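Lumazine-binding protein (Silicibacter pomeroyi DSS-3, PDB 3FKA) is of unknown function but, as an NTF2-like protein of a putative lumazine-binding family, may bind a small molecule between helices and sheet. Local coordinates at residues 9-14 with 77-82; 16-21 with 99-104; 32-37 with 113-118. All coordinates share one frame; numbering follows the deposited sequence.

Contact 1. Residues 9-14 with 77-82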
ATOM      1  N   ALA B   9       9.591  -1.817 -12.702  1.00 23.92           N
ATOM      2  CA  ALA B   9      10.228  -0.901 -13.659  1.00 23.36           C
ATOM      3  C   ALA B   9       9.269  -0.632 -14.844  1.00 22.70           C
ATOM      4  O   ALA B   9       9.101   0.515 -15.300  1.00 21.83           O
ATOM      5  CB  ALA B   9      11.562  -1.472 -14.132  1.00 23.33           C
ATOM      6  N   ALA B  10       8.600  -1.680 -15.327  1.00 22.84           N
ATOM      7  CA  ALA B  10       7.633  -1.523 -16.443  1.00 23.06           C
ATOM      8  C   ALA B  10       6.438  -0.636 -16.062  1.00 22.85           C
ATOM      9  O   ALA B  10       5.986   0.214 -16.848  1.00 22.57           O
ATOM     10  CB  ALA B  10       7.160  -2.879 -16.936  1.00 22.94           C
ATOM     11  N   LEU B  11       5.954  -0.814 -14.834  1.00 23.17           N
ATOM     12  CA  LEU B  11       4.837  -0.037 -14.296  1.00 23.17           C
ATOM     13  C   LEU B  11       5.246   1.428 -14.108  1.00 23.42           C
ATOM     14  O   LEU B  11       4.452   2.338 -14.369  1.00 23.85           O
ATOM     15  CB  LEU B  11       4.322  -0.685 -12.987  1.00 23.27           C
ATOM     16  CG  LEU B  11       3.567  -2.009 -13.168  1.00 22.29           C
ATOM     17  CD1 LEU B  11       3.529  -2.839 -11.828  1.00 22.60           C
ATOM     18  CD2 LEU B  11       2.169  -1.804 -13.744  1.00 23.00           C
ATOM     19  N   THR B  12       6.494   1.650 -13.689  1.00 23.85           N
ATOM     20  CA  THR B  12       7.038   2.993 -13.508  1.00 24.36           C
ATOM     21  C   THR B  12       7.054   3.695 -14.877  1.00 24.32           C
ATOM     22  O   THR B  12       6.649   4.870 -14.974  1.00 23.23           O
ATOM     23  CB  THR B  12       8.441   2.948 -12.843  1.00 25.11           C
ATOM     24  OG1 THR B  12       8.319   2.338 -11.541  1.00 26.51           O
ATOM     25  CG2 THR B  12       9.010   4.326 -12.683  1.00 26.20           C
ATOM     26  N   ALA B  13       7.506   2.973 -15.909  1.00 23.89           N
ATOM     27  CA  ALA B  13       7.520   3.499 -17.297  1.00 24.29           C
ATOM     28  C   ALA B  13       6.099   3.795 -17.759  1.00 25.04           C
ATOM     29  O   ALA B  13       5.866   4.814 -18.414  1.00 25.93           O
ATOM     30  CB  ALA B  13       8.165   2.527 -18.253  1.00 23.93           C
ATOM     31  N   LEU B  14       5.169   2.890 -17.454  1.00 25.38           N
ATOM     32  CA  LEU B  14       3.758   3.055 -17.797  1.00 25.38           C
ATOM     33  C   LEU B  14       3.209   4.339 -17.190  1.00 24.73           C
ATOM     34  O   LEU B  14       2.510   5.084 -17.876  1.00 24.85           O
ATOM     35  CB  LEU B  14       2.934   1.845 -17.348  1.00 25.64           C
ATOM     36  CG  LEU B  14       1.416   1.892 -17.562  1.00 26.65           C
ATOM     37  CD1 LEU B  14       1.109   1.983 -19.028  1.00 27.57           C
ATOM     38  CD2 LEU B  14       0.745   0.651 -16.928  1.00 26.88           C
ATOM     39  N   VAL B  77       2.931   1.344  -5.289  1.00 23.23           N
ATOM     40  CA  VAL B  77       2.818   0.336  -6.334  0.50 23.66           C
ATOM     41  C   VAL B  77       2.677  -0.996  -5.624  1.00 23.04           C
ATOM     42  O   VAL B  77       3.497  -1.299  -4.759  1.00 23.95           O
ATOM     43  CB  VAL B  77       4.051   0.236  -7.249  0.50 23.81           C
ATOM     44  CG1 VAL B  77       3.804  -0.823  -8.334  0.50 24.24           C
ATOM     45  CG2 VAL B  77       4.404   1.580  -7.893  0.50 24.54           C
ATOM     46  N   SER B  78       1.638  -1.775  -5.964  1.00 23.23           N
ATOM     47  CA  SER B  78       1.400  -3.101  -5.385  1.00 23.20           C
ATOM     48  C   SER B  78       1.265  -4.057  -6.563  1.00 22.95           C
ATOM     49  O   SER B  78       0.591  -3.727  -7.541  1.00 22.56           O
ATOM     50  CB  SER B  78       0.150  -3.155  -4.499  1.00 24.10           C
ATOM     51  OG  SER B  78       0.286  -2.319  -3.364  1.00 25.83           O
ATOM     52  N   VAL B  79       1.887  -5.233  -6.476  1.00 22.03           N
ATOM     53  CA  VAL B  79       1.849  -6.204  -7.563  1.00 22.39           C
ATOM     54  C   VAL B  79       1.578  -7.603  -7.020  1.00 22.42           C
ATOM     55  O   VAL B  79       2.160  -7.995  -5.991  1.00 21.95           O
ATOM     56  CB  VAL B  79       3.191  -6.265  -8.324  1.00 22.42           C
ATOM     57  CG1 VAL B  79       3.134  -7.279  -9.489  1.00 22.38           C
ATOM     58  CG2 VAL B  79       3.630  -4.908  -8.868  1.00 22.82           C
ATOM     59  N   GLN B  80       0.664  -8.326  -7.663  1.00 22.61           N
ATOM     60  CA  GLN B  80       0.389  -9.744  -7.317  1.00 22.53           C
ATOM     61  C   GLN B  80       0.286 -10.464  -8.642  1.00 22.34           C
ATOM     62  O   GLN B  80      -0.672 -10.275  -9.355  1.00 22.09           O
ATOM     63  CB  GLN B  80      -0.861  -9.911  -6.472  1.00 23.19           C
ATOM     64  CG  GLN B  80      -0.735  -9.372  -5.055  1.00 23.10           C
ATOM     65  CD  GLN B  80       0.206 -10.208  -4.154  1.00 24.35           C
ATOM     66  OE1 GLN B  80       0.338 -11.417  -4.321  1.00 25.06           O
ATOM     67  NE2 GLN B  80       0.836  -9.555  -3.195  1.00 24.66           N
ATOM     68  N   GLY B  81       1.279 -11.287  -8.986  1.00 22.41           N
ATOM     69  CA  GLY B  81       1.245 -11.975 -10.289  1.00 22.64           C
ATOM     70  C   GLY B  81       1.103 -11.000 -11.458  1.00 23.07           C
ATOM     71  O   GLY B  81       1.945 -10.115 -11.655  1.00 23.74           O
ATOM     72  N   ASP B  82       0.012 -11.139 -12.212  1.00 23.29           N
ATOM     73  CA  ASP B  82      -0.237 -10.307 -13.395  1.00 22.96           C
ATOM     74  C   ASP B  82      -1.158  -9.084 -13.143  1.00 22.98           C
ATOM     75  O   ASP B  82      -1.653  -8.495 -14.117  1.00 22.99           O
ATOM     76  CB  ASP B  82      -0.706 -11.181 -14.578  1.00 23.77           C
ATOM     77  CG  ASP B  82      -2.005 -11.908 -14.336  1.00 24.30           C
ATOM     78  OD1 ASP B  82      -2.644 -11.694 -13.295  1.00 24.72           O
ATOM     79  OD2 ASP B  82      -2.369 -12.707 -15.233  1.00 24.83           O
TER
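L11 reaches down from helix 4-24 and sets one methyl, CD1, against two valines of strand 72-80. The apolar packing is carried by that single branch: L11 CD1 lies 3.6 Å from V79 CG2 and 4.0 Å from V77 CG1. The two valines stand two residues apart on the strand, so both point toward the helix, and the leucine methyl touches one methyl of each. They offer different branches to it. In V79 the touching CG2 sits beside the backbone N, whereas in V77, in the conformer given here, the touching CG1 is the methyl anti to that N (chi1 -178°). All three residues are buried, and the join between the segments is purely apolar. L11 also packs on L86 of strand 83-92 and W110 of strand 109-119, so this leucine spans several strands of the sheet.

Polar bonding lies elsewhere: within the helix, to neighbouring strands (S78 with M85, D82 with L105) and to other chains. T12 OG1 is bonded to the carbonyl of I8, one turn back, and A13 N to A9 O at 3.0 Å. At the far end of the other segment D82 OD2 bonds H43 ND1 of the third subunit. V77 and S78 pair antiparallel with a strand of the second subunit, which carries the sheet across that interface. This is the long N-terminal helix of an NTF2-like fold laid on the inner face of its curved sheet, here at the strand that ends the sheet within the chain.

Contact 2. Residues 16-21 with 99-104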
ATOM      1  N   GLU B  16       4.877   7.073 -16.311  1.00 26.90           N
ATOM      2  CA  GLU B  16       5.473   8.187 -17.031  1.00 28.15           C
ATOM      3  C   GLU B  16       4.781   8.395 -18.394  1.00 27.14           C
ATOM      4  O   GLU B  16       4.465   9.521 -18.770  1.00 26.46           O
ATOM      5  CB  GLU B  16       6.971   7.985 -17.220  1.00 29.35           C
ATOM      6  CG  GLU B  16       7.623   9.174 -17.950  1.00 31.19           C
ATOM      7  CD  GLU B  16       9.145   9.127 -17.967  1.00 32.12           C
ATOM      8  OE1 GLU B  16       9.756   8.111 -17.578  1.00 35.05           O
ATOM      9  OE2 GLU B  16       9.750  10.140 -18.381  1.00 35.20           O
ATOM     10  N   THR B  17       4.524   7.306 -19.108  1.00 26.07           N
ATOM     11  CA  THR B  17       3.846   7.370 -20.397  1.00 25.84           C
ATOM     12  C   THR B  17       2.444   7.954 -20.229  1.00 25.67           C
ATOM     13  O   THR B  17       2.006   8.803 -21.017  1.00 25.43           O
ATOM     14  CB  THR B  17       3.789   5.985 -21.061  1.00 25.76           C
ATOM     15  OG1 THR B  17       5.132   5.529 -21.282  1.00 26.40           O
ATOM     16  CG2 THR B  17       3.060   6.075 -22.374  1.00 26.45           C
ATOM     17  N   TYR B  18       1.747   7.459 -19.206  1.00 25.37           N
ATOM     18  CA  TYR B  18       0.414   7.935 -18.875  1.00 26.57           C
ATOM     19  C   TYR B  18       0.357   9.431 -18.597  1.00 25.41           C
ATOM     20  O   TYR B  18      -0.407  10.146 -19.244  1.00 25.19           O
ATOM     21  CB  TYR B  18      -0.164   7.119 -17.681  1.00 29.10           C
ATOM     22  CG  TYR B  18      -1.200   7.845 -16.882  1.00 29.59           C
ATOM     23  CD1 TYR B  18      -2.378   8.247 -17.457  1.00 30.58           C
ATOM     24  CD2 TYR B  18      -0.995   8.119 -15.530  1.00 30.65           C
ATOM     25  CE1 TYR B  18      -3.301   8.923 -16.732  1.00 31.04           C
ATOM     26  CE2 TYR B  18      -1.911   8.802 -14.793  1.00 30.33           C
ATOM     27  CZ  TYR B  18      -3.066   9.214 -15.384  1.00 30.69           C
ATOM     28  OH  TYR B  18      -3.979   9.909 -14.606  1.00 31.16           O
ATOM     29  N   VAL B  19       1.207   9.914 -17.700  1.00 24.22           N
ATOM     30  CA  VAL B  19       1.196  11.339 -17.321  0.50 24.37           C
ATOM     31  C   VAL B  19       1.541  12.239 -18.518  1.00 24.44           C
ATOM     32  O   VAL B  19       0.863  13.248 -18.767  1.00 24.08           O
ATOM     33  CB  VAL B  19       2.127  11.614 -16.115  0.50 24.09           C
ATOM     34  CG1 VAL B  19       2.098  13.071 -15.730  0.50 23.54           C
ATOM     35  CG2 VAL B  19       1.714  10.760 -14.916  0.50 24.14           C
HETATM   36  N   MSE B  20       2.548  11.847 -19.286  1.00 24.17           N
HETATM   37  CA  MSE B  20       2.941  12.638 -20.461  0.67 24.91           C
HETATM   38  C   MSE B  20       1.896  12.598 -21.560  1.00 24.22           C
HETATM   39  O   MSE B  20       1.610  13.626 -22.159  1.00 23.24           O
HETATM   40  CB  MSE B  20       4.289  12.189 -21.028  0.67 26.23           C
HETATM   41  CG  MSE B  20       5.476  12.358 -20.107  0.67 27.26           C
HETATM   42 SE   MSE B  20       5.581  14.114 -19.301  0.50 30.35          SE
HETATM   43  CE  MSE B  20       5.392  15.150 -20.938  0.67 28.52           C
ATOM     44  N   ALA B  21       1.323  11.429 -21.830  1.00 23.78           N
ATOM     45  CA  ALA B  21       0.300  11.302 -22.869  1.00 23.48           C
ATOM     46  C   ALA B  21      -0.930  12.132 -22.501  1.00 24.00           C
ATOM     47  O   ALA B  21      -1.534  12.786 -23.353  1.00 23.93           O
ATOM     48  CB  ALA B  21      -0.060   9.825 -23.145  1.00 23.14           C
ATOM     49  N   ASP B  99      -4.539   9.616  -8.109  1.00 23.29           N
ATOM     50  CA  ASP B  99      -5.079   8.608  -8.994  1.00 24.26           C
ATOM     51  C   ASP B  99      -4.796   7.227  -8.442  1.00 24.76           C
ATOM     52  O   ASP B  99      -3.664   6.972  -8.003  1.00 25.98           O
ATOM     53  CB  ASP B  99      -4.402   8.627 -10.365  1.00 25.10           C
ATOM     54  CG  ASP B  99      -4.699   9.855 -11.188  1.00 26.60           C
ATOM     55  OD1 ASP B  99      -5.654  10.624 -10.936  1.00 26.62           O
ATOM     56  OD2 ASP B  99      -3.955  10.021 -12.169  1.00 28.18           O
ATOM     57  N   PHE B 100      -5.810   6.347  -8.432  1.00 24.90           N
ATOM     58  CA  PHE B 100      -5.663   4.954  -8.057  1.00 25.14           C
ATOM     59  C   PHE B 100      -5.938   4.187  -9.350  1.00 26.04           C
ATOM     60  O   PHE B 100      -7.072   4.213  -9.842  1.00 26.14           O
ATOM     61  CB  PHE B 100      -6.577   4.475  -6.950  1.00 24.98           C
ATOM     62  CG  PHE B 100      -6.353   5.116  -5.611  1.00 24.80           C
ATOM     63  CD1 PHE B 100      -5.101   5.615  -5.198  1.00 24.78           C
ATOM     64  CD2 PHE B 100      -7.367   5.070  -4.668  1.00 24.26           C
ATOM     65  CE1 PHE B 100      -4.933   6.102  -3.942  1.00 25.41           C
ATOM     66  CE2 PHE B 100      -7.180   5.537  -3.415  1.00 25.19           C
ATOM     67  CZ  PHE B 100      -5.964   6.058  -3.031  1.00 25.23           C
ATOM     68  N   LEU B 101      -4.906   3.529  -9.875  1.00 26.71           N
ATOM     69  CA  LEU B 101      -4.976   2.787 -11.126  0.50 26.67           C
ATOM     70  C   LEU B 101      -4.954   1.276 -10.904  1.00 27.15           C
ATOM     71  O   LEU B 101      -4.217   0.826 -10.047  1.00 27.09           O
ATOM     72  CB  LEU B 101      -3.750   3.137 -11.982  0.50 26.99           C
ATOM     73  CG  LEU B 101      -3.395   4.576 -12.411  0.50 27.24           C
ATOM     74  CD1 LEU B 101      -1.952   4.630 -12.977  0.50 27.73           C
ATOM     75  CD2 LEU B 101      -4.366   5.174 -13.419  0.50 26.90           C
ATOM     76  N   THR B 102      -5.755   0.513 -11.656  1.00 26.17           N
ATOM     77  CA  THR B 102      -5.742  -0.959 -11.613  1.00 25.81           C
ATOM     78  C   THR B 102      -5.112  -1.275 -12.975  1.00 24.38           C
ATOM     79  O   THR B 102      -5.461  -0.628 -13.987  1.00 24.05           O
ATOM     80  CB  THR B 102      -7.100  -1.645 -11.411  1.00 26.35           C
ATOM     81  OG1 THR B 102      -8.060  -1.133 -12.340  1.00 28.48           O
ATOM     82  CG2 THR B 102      -7.584  -1.394  -9.996  1.00 27.02           C
ATOM     83  N   VAL B 103      -4.187  -2.240 -13.004  1.00 23.94           N
ATOM     84  CA  VAL B 103      -3.423  -2.544 -14.213  1.00 23.55           C
ATOM     85  C   VAL B 103      -3.304  -4.050 -14.355  1.00 23.52           C
ATOM     86  O   VAL B 103      -3.223  -4.759 -13.337  1.00 23.33           O
ATOM     87  CB  VAL B 103      -1.998  -1.932 -14.118  1.00 23.95           C
ATOM     88  CG1 VAL B 103      -1.317  -1.877 -15.497  1.00 23.97           C
ATOM     89  CG2 VAL B 103      -2.015  -0.501 -13.517  1.00 23.65           C
ATOM     90  N   LEU B 104      -3.288  -4.519 -15.598  1.00 23.25           N
ATOM     91  CA  LEU B 104      -3.181  -5.937 -15.904  1.00 23.61           C
ATOM     92  C   LEU B 104      -2.033  -6.175 -16.871  1.00 23.51           C
ATOM     93  O   LEU B 104      -1.887  -5.441 -17.847  1.00 23.45           O
ATOM     94  CB  LEU B 104      -4.445  -6.446 -16.564  1.00 24.06           C
ATOM     95  CG  LEU B 104      -4.554  -7.940 -16.889  1.00 23.71           C
ATOM     96  CD1 LEU B 104      -4.720  -8.786 -15.614  1.00 23.92           C
ATOM     97  CD2 LEU B 104      -5.724  -8.197 -17.855  1.00 23.99           C
TER
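D99, first along the strand, takes a hydrogen bond from Y18 of helix 4-24: Y18 OH gives its proton to D99 OD2 at 2.4 Å, so short that the exact length is doubtful. The carboxylate oxygen comes at the edge of the phenol, in the ring plane, while the carboxylate as a whole is turned 54° from that ring. Y18 CG lies anti to the backbone N (chi1 155°, some way from a full 180°), which sends the ring down from the helix toward the sheet. D99 OD2 also receives a hydrogen bond from N90 ND2. Such a polar cluster, enclosed between the N-terminal helix and the concave sheet, lies in the region where NTF2-like proteins commonly have their pocket, and the D99 side chain comes within about 3 Å of a bound unidentified molecule, probably from the crystallisation liquor. A phenylalanine in place of Y18 would probably leave D99 OD2 without its tyrosine donor and K115 NZ without its weak phenol partner.

F100 turns to the other side of the strand, where its ring meets H87 edge-to-face. L101 faces the helix again, and its CD1 stands 4.4 Å from Y18 CD2, a loose apolar touch placed obliquely to the ring. Farther on, T102 OG1 bonds S114 OG of the third subunit, while V103 packs against L86 of strand 83-92.

Contact 3. Residues 32-37 with 113-118. With EDO (1,2-ethanediol), chain R.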
ATOM      1  N   ARG B  32      -3.171   3.147 -26.556  1.00 25.64           N
ATOM      2  CA  ARG B  32      -2.265   2.021 -26.379  0.50 25.93           C
ATOM      3  C   ARG B  32      -2.225   1.573 -24.928  1.00 25.76           C
ATOM      4  O   ARG B  32      -2.339   0.407 -24.657  1.00 26.10           O
ATOM      5  CB  ARG B  32      -0.832   2.368 -26.805  0.50 26.30           C
ATOM      6  CG  ARG B  32       0.216   1.273 -26.518  0.50 26.63           C
ATOM      7  CD  ARG B  32       1.631   1.739 -26.836  0.50 27.01           C
ATOM      8  NE  ARG B  32       2.613   0.729 -26.430  0.50 27.50           N
ATOM      9  CZ  ARG B  32       2.972  -0.359 -27.131  0.50 27.66           C
ATOM     10  NH1 ARG B  32       2.433  -0.654 -28.320  0.50 27.95           N
ATOM     11  NH2 ARG B  32       3.892  -1.178 -26.630  0.50 27.63           N
ATOM     12  N   ILE B  33      -2.069   2.523 -24.010  1.00 25.19           N
ATOM     13  CA  ILE B  33      -1.928   2.204 -22.562  1.00 25.27           C
ATOM     14  C   ILE B  33      -3.164   1.922 -21.709  1.00 24.44           C
ATOM     15  O   ILE B  33      -3.026   1.419 -20.571  1.00 24.30           O
ATOM     16  CB  ILE B  33      -1.046   3.286 -21.888  1.00 25.24           C
ATOM     17  CG1 ILE B  33      -1.759   4.637 -21.732  1.00 25.61           C
ATOM     18  CG2 ILE B  33       0.304   3.355 -22.675  1.00 26.56           C
ATOM     19  CD1 ILE B  33      -0.913   5.685 -21.033  1.00 25.77           C
ATOM     20  N   PHE B  34      -4.329   2.285 -22.239  1.00 24.00           N
ATOM     21  CA  PHE B  34      -5.619   2.041 -21.605  1.00 23.70           C
ATOM     22  C   PHE B  34      -6.397   1.056 -22.461  1.00 23.87           C
ATOM     23  O   PHE B  34      -6.469   1.222 -23.696  1.00 23.34           O
ATOM     24  CB  PHE B  34      -6.474   3.301 -21.495  1.00 24.66           C
ATOM     25  CG  PHE B  34      -6.081   4.242 -20.402  1.00 24.05           C
ATOM     26  CD1 PHE B  34      -5.200   5.292 -20.637  1.00 24.44           C
ATOM     27  CD2 PHE B  34      -6.621   4.105 -19.134  1.00 24.96           C
ATOM     28  CE1 PHE B  34      -4.838   6.163 -19.631  1.00 24.84           C
ATOM     29  CE2 PHE B  34      -6.257   4.991 -18.115  1.00 24.81           C
ATOM     30  CZ  PHE B  34      -5.378   6.021 -18.372  1.00 25.10           C
ATOM     31  N   PHE B  35      -6.974   0.036 -21.816  1.00 24.31           N
ATOM     32  CA  PHE B  35      -7.856  -0.899 -22.476  1.00 24.11           C
ATOM     33  C   PHE B  35      -9.050  -0.155 -23.065  1.00 23.99           C
ATOM     34  O   PHE B  35      -9.480   0.871 -22.521  1.00 23.76           O
ATOM     35  CB  PHE B  35      -8.387  -1.966 -21.506  1.00 24.53           C
ATOM     36  CG  PHE B  35      -7.436  -3.101 -21.259  1.00 23.74           C
ATOM     37  CD1 PHE B  35      -7.392  -4.154 -22.163  1.00 24.64           C
ATOM     38  CD2 PHE B  35      -6.625  -3.162 -20.137  1.00 24.27           C
ATOM     39  CE1 PHE B  35      -6.544  -5.254 -21.967  1.00 24.22           C
ATOM     40  CE2 PHE B  35      -5.770  -4.279 -19.935  1.00 24.11           C
ATOM     41  CZ  PHE B  35      -5.730  -5.303 -20.866  1.00 24.21           C
ATOM     42  N   GLY B  36      -9.597  -0.684 -24.152  1.00 23.84           N
ATOM     43  CA  GLY B  36     -10.775  -0.107 -24.795  1.00 23.86           C
ATOM     44  C   GLY B  36     -11.937   0.149 -23.860  1.00 24.17           C
ATOM     45  O   GLY B  36     -12.568   1.187 -23.948  1.00 24.83           O
ATOM     46  N   LYS B  37     -12.168  -0.788 -22.938  1.00 23.82           N
ATOM     47  CA  LYS B  37     -13.247  -0.714 -21.961  1.00 24.80           C
ATOM     48  C   LYS B  37     -12.827  -0.104 -20.617  1.00 24.52           C
ATOM     49  O   LYS B  37     -13.572  -0.202 -19.628  1.00 25.55           O
ATOM     50  CB  LYS B  37     -13.858  -2.109 -21.753  1.00 25.69           C
ATOM     51  CG  LYS B  37     -14.518  -2.724 -22.959  1.00 26.68           C
ATOM     52  CD  LYS B  37     -15.135  -4.059 -22.552  1.00 26.77           C
ATOM     53  CE  LYS B  37     -15.717  -4.781 -23.719  1.00 28.16           C
ATOM     54  NZ  LYS B  37     -16.276  -6.135 -23.346  1.00 28.58           N
ATOM     55  N   VAL B 113      -6.520  -0.768 -16.651  1.00 24.20           N
ATOM     56  CA  VAL B 113      -7.890  -1.242 -16.621  1.00 24.08           C
ATOM     57  C   VAL B 113      -8.848  -0.141 -16.154  1.00 24.89           C
ATOM     58  O   VAL B 113      -9.935   0.013 -16.720  1.00 24.06           O
ATOM     59  CB  VAL B 113      -8.018  -2.502 -15.726  1.00 23.41           C
ATOM     60  CG1 VAL B 113      -9.515  -2.932 -15.554  1.00 24.20           C
ATOM     61  CG2 VAL B 113      -7.172  -3.631 -16.311  1.00 23.17           C
ATOM     62  N   SER B 114      -8.440   0.619 -15.139  1.00 24.78           N
ATOM     63  CA  SER B 114      -9.278   1.673 -14.614  1.00 25.89           C
ATOM     64  C   SER B 114      -8.468   2.660 -13.822  1.00 25.60           C
ATOM     65  O   SER B 114      -7.385   2.342 -13.338  1.00 24.50           O
ATOM     66  CB  SER B 114     -10.351   1.081 -13.677  1.00 26.84           C
ATOM     67  OG  SER B 114     -11.221   2.094 -13.158  1.00 29.62           O
ATOM     68  N   LYS B 115      -9.030   3.849 -13.711  1.00 25.50           N
ATOM     69  CA  LYS B 115      -8.437   4.933 -12.947  0.50 25.08           C
ATOM     70  C   LYS B 115      -9.526   5.614 -12.133  1.00 25.39           C
ATOM     71  O   LYS B 115     -10.530   6.019 -12.690  1.00 26.37           O
ATOM     72  CB  LYS B 115      -7.825   6.004 -13.841  0.50 25.32           C
ATOM     73  CG  LYS B 115      -7.030   7.103 -13.076  0.50 25.30           C
ATOM     74  CD  LYS B 115      -7.019   8.445 -13.821  0.50 25.08           C
ATOM     75  CE  LYS B 115      -6.594   8.328 -15.279  0.50 24.92           C
ATOM     76  NZ  LYS B 115      -6.649   9.655 -15.930  0.50 25.00           N
ATOM     77  N   VAL B 116      -9.340   5.697 -10.808  1.00 24.36           N
ATOM     78  CA  VAL B 116     -10.268   6.457  -9.947  0.50 24.10           C
ATOM     79  C   VAL B 116      -9.391   7.586  -9.450  1.00 24.46           C
ATOM     80  O   VAL B 116      -8.173   7.406  -9.301  1.00 24.32           O
ATOM     81  CB  VAL B 116     -10.960   5.712  -8.779  0.50 23.74           C
ATOM     82  CG1 VAL B 116     -11.896   4.628  -9.321  0.50 23.36           C
ATOM     83  CG2 VAL B 116      -9.957   5.157  -7.788  0.50 23.25           C
ATOM     84  N   TYR B 117      -9.988   8.763  -9.265  1.00 23.76           N
ATOM     85  CA  TYR B 117      -9.242   9.914  -8.822  1.00 23.59           C
ATOM     86  C   TYR B 117     -10.029  10.806  -7.889  1.00 22.91           C
ATOM     87  O   TYR B 117     -11.280  10.728  -7.788  1.00 22.81           O
ATOM     88  CB  TYR B 117      -8.816  10.769 -10.045  1.00 23.86           C
ATOM     89  CG  TYR B 117     -10.017  11.412 -10.723  1.00 24.20           C
ATOM     90  CD1 TYR B 117     -10.546  12.638 -10.272  1.00 23.65           C
ATOM     91  CD2 TYR B 117     -10.676  10.763 -11.758  1.00 24.20           C
ATOM     92  CE1 TYR B 117     -11.680  13.195 -10.835  1.00 24.15           C
ATOM     93  CE2 TYR B 117     -11.813  11.342 -12.349  1.00 24.08           C
ATOM     94  CZ  TYR B 117     -12.309  12.550 -11.879  1.00 24.37           C
ATOM     95  OH  TYR B 117     -13.429  13.110 -12.473  1.00 25.03           O
ATOM     96  N   ARG B 118      -9.295  11.635  -7.162  1.00 22.96           N
ATOM     97  CA  ARG B 118      -9.916  12.667  -6.345  1.00 22.85           C
ATOM     98  C   ARG B 118      -9.049  13.903  -6.544  1.00 23.06           C
ATOM     99  O   ARG B 118      -7.835  13.795  -6.715  1.00 23.06           O
ATOM    100  CB  ARG B 118     -10.127  12.282  -4.875  1.00 23.69           C
ATOM    101  CG  ARG B 118      -8.927  12.175  -3.956  1.00 23.81           C
ATOM    102  CD  ARG B 118      -8.329  13.533  -3.493  1.00 24.41           C
ATOM    103  NE  ARG B 118      -7.219  13.332  -2.568  1.00 24.17           N
ATOM    104  CZ  ARG B 118      -7.200  13.642  -1.270  1.00 25.17           C
ATOM    105  NH1 ARG B 118      -8.218  14.223  -0.639  1.00 25.83           N
ATOM    106  NH2 ARG B 118      -6.098  13.371  -0.581  1.00 25.29           N
TER
HETATM  107  C1  EDO R 125     -11.017  -5.822 -24.022  1.00 30.67           C
HETATM  108  O1  EDO R 125      -9.703  -5.817 -24.620  1.00 31.73           O
HETATM  109  C2  EDO R 125     -11.117  -4.760 -22.927  1.00 29.84           C
HETATM  110  O2  EDO R 125     -11.259  -3.447 -23.464  1.00 28.30           O
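Where helix 27-33 ends and the chain turns toward the sheet, two successive phenylalanines pack on strand 109-119, at the helix-to-sheet corner of an NTF2-like fold. F35 makes one contact, with V113. V113 CG2 is 3.9 Å from F35 CD2, lying obliquely to the ring. F35 points its CB toward the strand, and with CG beside the backbone N (chi1 -82°) the CD2 and CE2 atoms of the ring come to V113 CG2. On the far side of the ring from V113, F35 CD1 lies 3.8 Å from O1 of a 1,2-ethanediol, which approaches at the ring edge near its plane. That molecule probably comes from the crystallisation liquor. Its other hydroxyl, O2, accepts a hydrogen bond from K37 N at 2.9 Å, with an angle of 147° at the hydrogen, so the diol is held by the backbone at K37 and merely lies beside the phenyl edge.

F34 makes the second contact. Its CZ lies 4.0 Å from CE of K115, again oblique to the ring, so the phenyl meets the aliphatic part of the lysine. K115 starts out extended, with CG anti to the backbone N, then bends at chi3 (-51°). Its NZ forms a salt bridge with E40 OE2. The F34 ring also meets F56 edge-to-face.

V113 and S114 both face T102, forming a classic beta bulge in the pairing with strand 95-106. The backbones of I33 and F35 bond to I112, tying the end of helix 27-33 to strand 109-119, while I33 packs on helix 4-24 and the F35 ring meets W50 of the third subunit.

In the fold
Helix 4-24 serves both contact 1 and contact 2, whose centres lie about 10 Å apart; L14 CD2 and V103 CG1, 3.6 Å apart, join them. Contacts 2 and 3 are closer, with centres about 7 Å apart; they use the neighbouring strands 95-106 and 109-119, where F100 N and V116 O approach to 2.7 Å, probably a hydrogen bond. Contact 3 meets contact 1 through L14 CD1 and I33 CB, 3.8 Å apart. The side chains of D99 in contact 2 and K115 in contact 3 each lie about 3 Å from bound unidentified material, probably from the crystallisation liquor, consistent with a pocket there. All three contacts also touch the third subunit.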